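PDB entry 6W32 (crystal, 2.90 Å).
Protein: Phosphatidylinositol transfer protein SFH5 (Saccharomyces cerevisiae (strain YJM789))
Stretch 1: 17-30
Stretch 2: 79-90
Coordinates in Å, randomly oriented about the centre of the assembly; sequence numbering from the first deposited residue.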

# COMPACT_ATOMS: atom_id res chain seq x y z
N SER A 17 -13.15 -24.32 11.70
CA SER A 17 -13.22 -23.29 12.72
C SER A 17 -12.73 -21.96 12.18
O SER A 17 -13.20 -20.91 12.61
N GLU A 18 -11.81 -21.97 11.22
CA GLU A 18 -11.47 -20.71 10.56
C GLU A 18 -12.63 -20.23 9.70
O GLU A 18 -13.01 -19.06 9.78
N LYS A 19 -13.25 -21.10 8.90
CA LYS A 19 -14.40 -20.64 8.14
C LYS A 19 -15.56 -20.22 9.06
O LYS A 19 -16.47 -19.50 8.63
N GLN A 20 -15.54 -20.61 10.32
CA GLN A 20 -16.57 -20.10 11.21
C GLN A 20 -16.22 -18.72 11.73
O GLN A 20 -17.14 -17.95 12.04
N VAL A 21 -14.94 -18.38 11.86
CA VAL A 21 -14.72 -16.99 12.22
C VAL A 21 -14.91 -16.09 11.02
O VAL A 21 -15.22 -14.91 11.18
N PHE A 22 -14.78 -16.60 9.81
CA PHE A 22 -15.17 -15.76 8.70
C PHE A 22 -16.67 -15.54 8.71
O PHE A 22 -17.15 -14.40 8.65
N ASP A 23 -17.44 -16.62 8.85
CA ASP A 23 -18.89 -16.50 8.84
C ASP A 23 -19.38 -15.56 9.95
O ASP A 23 -20.28 -14.75 9.73
N LYS A 24 -18.79 -15.65 11.14
CA LYS A 24 -19.19 -14.76 12.22
C LYS A 24 -18.84 -13.31 11.89
O LYS A 24 -19.72 -12.44 11.87
N LEU A 25 -17.58 -13.05 11.56
CA LEU A 25 -17.15 -11.69 11.25
C LEU A 25 -17.98 -11.04 10.14
O LEU A 25 -18.27 -9.85 10.21
N LYS A 26 -18.29 -11.77 9.08
CA LYS A 26 -19.07 -11.19 7.99
C LYS A 26 -20.42 -10.68 8.49
O LYS A 26 -20.90 -9.62 8.06
N LYS A 27 -21.02 -11.41 9.43
CA LYS A 27 -22.32 -10.99 9.94
C LYS A 27 -22.19 -9.96 11.04
O LYS A 27 -23.13 -9.20 11.28
N ALA A 28 -21.05 -9.88 11.71
CA ALA A 28 -20.90 -8.90 12.77
C ALA A 28 -20.59 -7.52 12.23
O ALA A 28 -20.63 -6.55 13.01
N ILE A 29 -20.29 -7.40 10.94
CA ILE A 29 -19.73 -6.15 10.42
C ILE A 29 -20.71 -4.97 10.57
O ILE A 29 -20.29 -3.92 11.07
N PRO A 30 -21.99 -5.09 10.17
CA PRO A 30 -22.92 -3.97 10.38
C PRO A 30 -22.89 -3.36 11.79
O PRO A 30 -22.58 -2.18 11.95
N GLN A 79 -4.57 -14.17 11.60
CA GLN A 79 -4.42 -15.58 11.93
C GLN A 79 -5.76 -16.18 12.35
O GLN A 79 -5.81 -17.14 13.12
N PHE A 80 -6.84 -15.61 11.86
CA PHE A 80 -8.18 -16.11 12.15
C PHE A 80 -8.46 -16.12 13.64
O PHE A 80 -9.25 -16.94 14.12
N GLU A 81 -7.81 -15.24 14.40
CA GLU A 81 -8.16 -15.02 15.79
C GLU A 81 -9.23 -13.95 15.83
O GLU A 81 -8.95 -12.76 15.58
N TYR A 82 -10.46 -14.35 16.14
CA TYR A 82 -11.60 -13.46 15.93
C TYR A 82 -11.41 -12.14 16.65
O TYR A 82 -11.36 -11.08 16.02
N SER A 83 -11.31 -12.18 17.97
CA SER A 83 -11.38 -10.92 18.70
C SER A 83 -10.25 -9.99 18.32
O SER A 83 -10.42 -8.77 18.41
N THR A 84 -9.12 -10.52 17.85
CA THR A 84 -8.06 -9.67 17.28
C THR A 84 -8.46 -9.08 15.93
O THR A 84 -8.09 -7.95 15.60
N ILE A 85 -9.19 -9.85 15.12
CA ILE A 85 -9.57 -9.32 13.82
C ILE A 85 -10.44 -8.09 13.98
O ILE A 85 -10.13 -7.02 13.44
N VAL A 86 -11.54 -8.22 14.72
CA VAL A 86 -12.44 -7.07 14.86
C VAL A 86 -11.70 -5.87 15.46
O VAL A 86 -11.83 -4.75 14.96
N GLN A 87 -10.88 -6.08 16.50
CA GLN A 87 -10.24 -4.92 17.10
C GLN A 87 -9.42 -4.15 16.07
O GLN A 87 -9.38 -2.91 16.11
N ASN A 88 -8.77 -4.84 15.11
CA ASN A 88 -7.94 -4.13 14.12
C ASN A 88 -8.77 -3.62 12.96
O ASN A 88 -8.40 -2.63 12.32
N LEU A 89 -9.86 -4.32 12.64
CA LEU A 89 -10.83 -3.77 11.72
C LEU A 89 -11.37 -2.42 12.25
O LEU A 89 -11.56 -1.46 11.47
N ILE A 90 -11.57 -2.29 13.57
CA ILE A 90 -11.92 -0.99 14.10
C ILE A 90 -10.78 -0.02 13.90
O ILE A 90 -10.95 1.08 13.37

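The two stretches meet as helices running in roughly the same direction: the axes of 17-30 and 82-90 are inclined by 35° and approach to 10.8 Å, with Gln79 to Glu81 leading into the second helix and Glu81 at its N-cap position. The contact buries 577 Å², both sides summed. No hydrogen bond crosses it, so the evidence for packing lies in side-chain direction, ring geometry and apolar distances. On the first helix, the CA-to-CB bonds of Glu18, Val21, Lys24 and Ala28 point toward the partner, while those of Leu25 and Ile29 start sideways and their ends come nearer. From the second stretch, Phe80, Tyr82, Ile85 and Leu89 point toward the first helix.

The aromatic contacts account for the largest covered areas, 120 Å² on Tyr82 and 100 Å² on Phe80. Tyr82, with chi1 t (-175°), is a knob seated among Val21, Lys24, Leu25 and Ala28. Lys24 has all four chi angles near t, and this extended chain lies over one face of the ring: its CD is 3.6 Å from the Tyr82 ring centroid and 23° off the normal, a CH-pi contact, and its NZ is 4.2 Å from that centroid at 16°, a cation-pi contact. Both the methylenes and the charged end therefore use the aromatic surface. Near the plane of the ring, at its edge, lie backbone atoms of the first helix, with Leu25 N 3.5 Å from Tyr82 CE1 and Val21 O 4.0 Å from Tyr82 CD1. These two backbone atoms are already paired with each other, Leu25 N donating to Val21 O at 3.0 Å. Farther along the ring, Ala28 CB comes within 3.3 Å of Tyr82 OH, which places the phenol end against the helix at Ala28.

Phe80 (chi1 m, -75°), in the loop just before the second helix, shows a similar face-and-edge pattern. Glu18, chi1 m and chi2 t, lays its aliphatic portion over one face: CB is 3.8 Å from the Phe80 ring centroid, 24° off the normal, and Glu18 CG reaches Phe80 CG at 3.4 Å. Its carboxylate atom OE2 is hydrogen-bonded elsewhere in the structure. At the ring edge sits Val21, whose CG2 is 3.5 Å from Phe80 CD1.

The aliphatic contacts continue along the helices. Val21 (chi1 m) links the aromatic pair to Ile85: its CB is 4.1 Å from Tyr82 CD1, and its CG2 is 4.3 Å from Ile85 CD1. Leu25, buried and with chi1 t, sends CD1 to within 3.3 Å of Ile85 CG2 and 3.9 Å of Val86 CG1, while its CB lies 3.9 Å from Tyr82 CE1. Ile85 adopts m for chi1 and t for chi2. Farther along, Ile29 (m, t) and Leu89 (t, p) meet through Ile29 CG1 and Leu89 CD2 at 4.2 Å.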

# COMPACT_ATOMS: atom_id res chain seq x y z
CB SER A 17 -12.46 -23.70 13.97
OG SER A 17 -11.19 -23.11 13.99
CB GLU A 18 -10.19 -20.86 9.73
CG GLU A 18 -8.92 -20.80 10.57
CD GLU A 18 -7.65 -21.26 9.83
OE1 GLU A 18 -6.71 -21.77 10.52
OE2 GLU A 18 -7.59 -21.09 8.56
CB LYS A 19 -14.88 -21.69 7.14
CG LYS A 19 -16.09 -22.47 7.60
CD LYS A 19 -16.79 -23.24 6.49
CE LYS A 19 -17.37 -22.28 5.49
NZ LYS A 19 -18.18 -23.00 4.46
CB GLN A 20 -16.80 -21.05 12.37
CG GLN A 20 -17.26 -22.42 11.90
CD GLN A 20 -17.64 -23.30 13.04
OE1 GLN A 20 -17.41 -22.95 14.21
NE2 GLN A 20 -18.23 -24.46 12.73
CB VAL A 21 -13.36 -16.69 12.87
CG1 VAL A 21 -13.04 -17.70 13.88
CG2 VAL A 21 -12.34 -16.56 11.85
CB PHE A 22 -14.71 -16.38 7.40
CG PHE A 22 -15.12 -15.64 6.21
CD1 PHE A 22 -16.28 -15.97 5.55
CD2 PHE A 22 -14.30 -14.66 5.69
CE1 PHE A 22 -16.65 -15.31 4.42
CE2 PHE A 22 -14.66 -14.00 4.56
CZ PHE A 22 -15.84 -14.32 3.93
CB ASP A 23 -19.55 -17.87 8.97
CG ASP A 23 -19.30 -18.76 7.73
OD1 ASP A 23 -18.68 -18.29 6.74
OD2 ASP A 23 -19.72 -19.94 7.75
CB LYS A 24 -18.53 -15.18 13.52
CG LYS A 24 -18.97 -14.49 14.78
CD LYS A 24 -17.97 -14.83 15.88
CE LYS A 24 -18.51 -14.68 17.29
NZ LYS A 24 -17.45 -15.13 18.29
CB LEU A 25 -15.69 -11.67 10.83
CG LEU A 25 -15.25 -10.22 10.85
CD1 LEU A 25 -14.00 -10.19 11.63
CD2 LEU A 25 -15.02 -9.71 9.46
CB LYS A 26 -19.25 -12.24 6.87
CG LYS A 26 -20.16 -11.81 5.75
CD LYS A 26 -19.95 -12.60 4.45
CE LYS A 26 -21.25 -12.64 3.66
NZ LYS A 26 -21.03 -12.54 2.20
CB LYS A 27 -23.13 -12.21 10.41
CG LYS A 27 -23.58 -13.10 9.23
CD LYS A 27 -23.56 -12.30 7.87
CE LYS A 27 -23.86 -13.13 6.59
NZ LYS A 27 -24.75 -12.39 5.60
CB ALA A 28 -19.81 -9.32 13.76
CB ILE A 29 -19.24 -6.33 8.99
CG1 ILE A 29 -17.77 -6.79 8.98
CG2 ILE A 29 -19.40 -5.04 8.22
CD1 ILE A 29 -17.33 -7.44 7.69
CB PRO A 30 -24.27 -4.62 10.06
CG PRO A 30 -23.92 -5.55 8.93
CD PRO A 30 -22.63 -6.15 9.37
CB GLN A 79 -3.33 -15.78 12.99
CG GLN A 79 -1.94 -15.55 12.42
CD GLN A 79 -0.82 -15.55 13.46
OE1 GLN A 79 -0.60 -16.55 14.16
NE2 GLN A 79 -0.09 -14.43 13.55
CB PHE A 80 -8.39 -17.50 11.56
CG PHE A 80 -8.59 -17.48 10.08
CD1 PHE A 80 -9.85 -17.37 9.55
CD2 PHE A 80 -7.50 -17.56 9.22
CE1 PHE A 80 -10.05 -17.34 8.19
CE2 PHE A 80 -7.69 -17.53 7.86
CZ PHE A 80 -8.96 -17.43 7.34
CB GLU A 81 -6.96 -14.61 16.62
CG GLU A 81 -5.71 -15.33 16.39
CD GLU A 81 -4.55 -14.43 16.73
OE1 GLU A 81 -4.40 -14.12 17.93
OE2 GLU A 81 -3.84 -13.99 15.78
CB TYR A 82 -12.87 -14.13 16.40
CG TYR A 82 -14.08 -13.32 16.10
CD1 TYR A 82 -14.69 -13.40 14.87
CD2 TYR A 82 -14.62 -12.47 17.05
CE1 TYR A 82 -15.82 -12.66 14.59
CE2 TYR A 82 -15.72 -11.74 16.78
CZ TYR A 82 -16.34 -11.84 15.56
OH TYR A 82 -17.46 -11.09 15.30
CB SER A 83 -11.39 -11.18 20.19
OG SER A 83 -10.11 -11.00 20.73
CB THR A 84 -6.78 -10.49 17.11
OG1 THR A 84 -6.34 -10.93 18.40
CG2 THR A 84 -5.66 -9.65 16.48
CB ILE A 85 -10.30 -10.37 12.97
CG1 ILE A 85 -9.38 -11.57 12.71
CG2 ILE A 85 -10.78 -9.67 11.70
CD1 ILE A 85 -10.12 -12.85 12.25
CB VAL A 86 -13.71 -7.41 15.67
CG1 VAL A 86 -14.30 -8.74 15.21
CG2 VAL A 86 -13.49 -7.37 17.14
CB GLN A 87 -9.39 -5.33 18.27
CG GLN A 87 -8.67 -4.14 18.93
CD GLN A 87 -9.63 -3.07 19.53
OE1 GLN A 87 -10.68 -3.40 20.11
NE2 GLN A 87 -9.25 -1.79 19.42
CB ASN A 88 -6.87 -5.04 13.54
CG ASN A 88 -5.88 -5.47 14.53
OD1 ASN A 88 -4.73 -5.01 14.53
ND2 ASN A 88 -6.30 -6.39 15.39
CB LEU A 89 -11.95 -4.78 11.48
CG LEU A 89 -13.06 -4.24 10.59
CD1 LEU A 89 -12.52 -3.75 9.28
CD2 LEU A 89 -14.15 -5.24 10.34
CB ILE A 90 -12.31 -1.05 15.59
CG1 ILE A 90 -13.35 -2.14 15.87
CG2 ILE A 90 -12.87 0.31 16.00
CD1 ILE A 90 -14.68 -1.66 15.78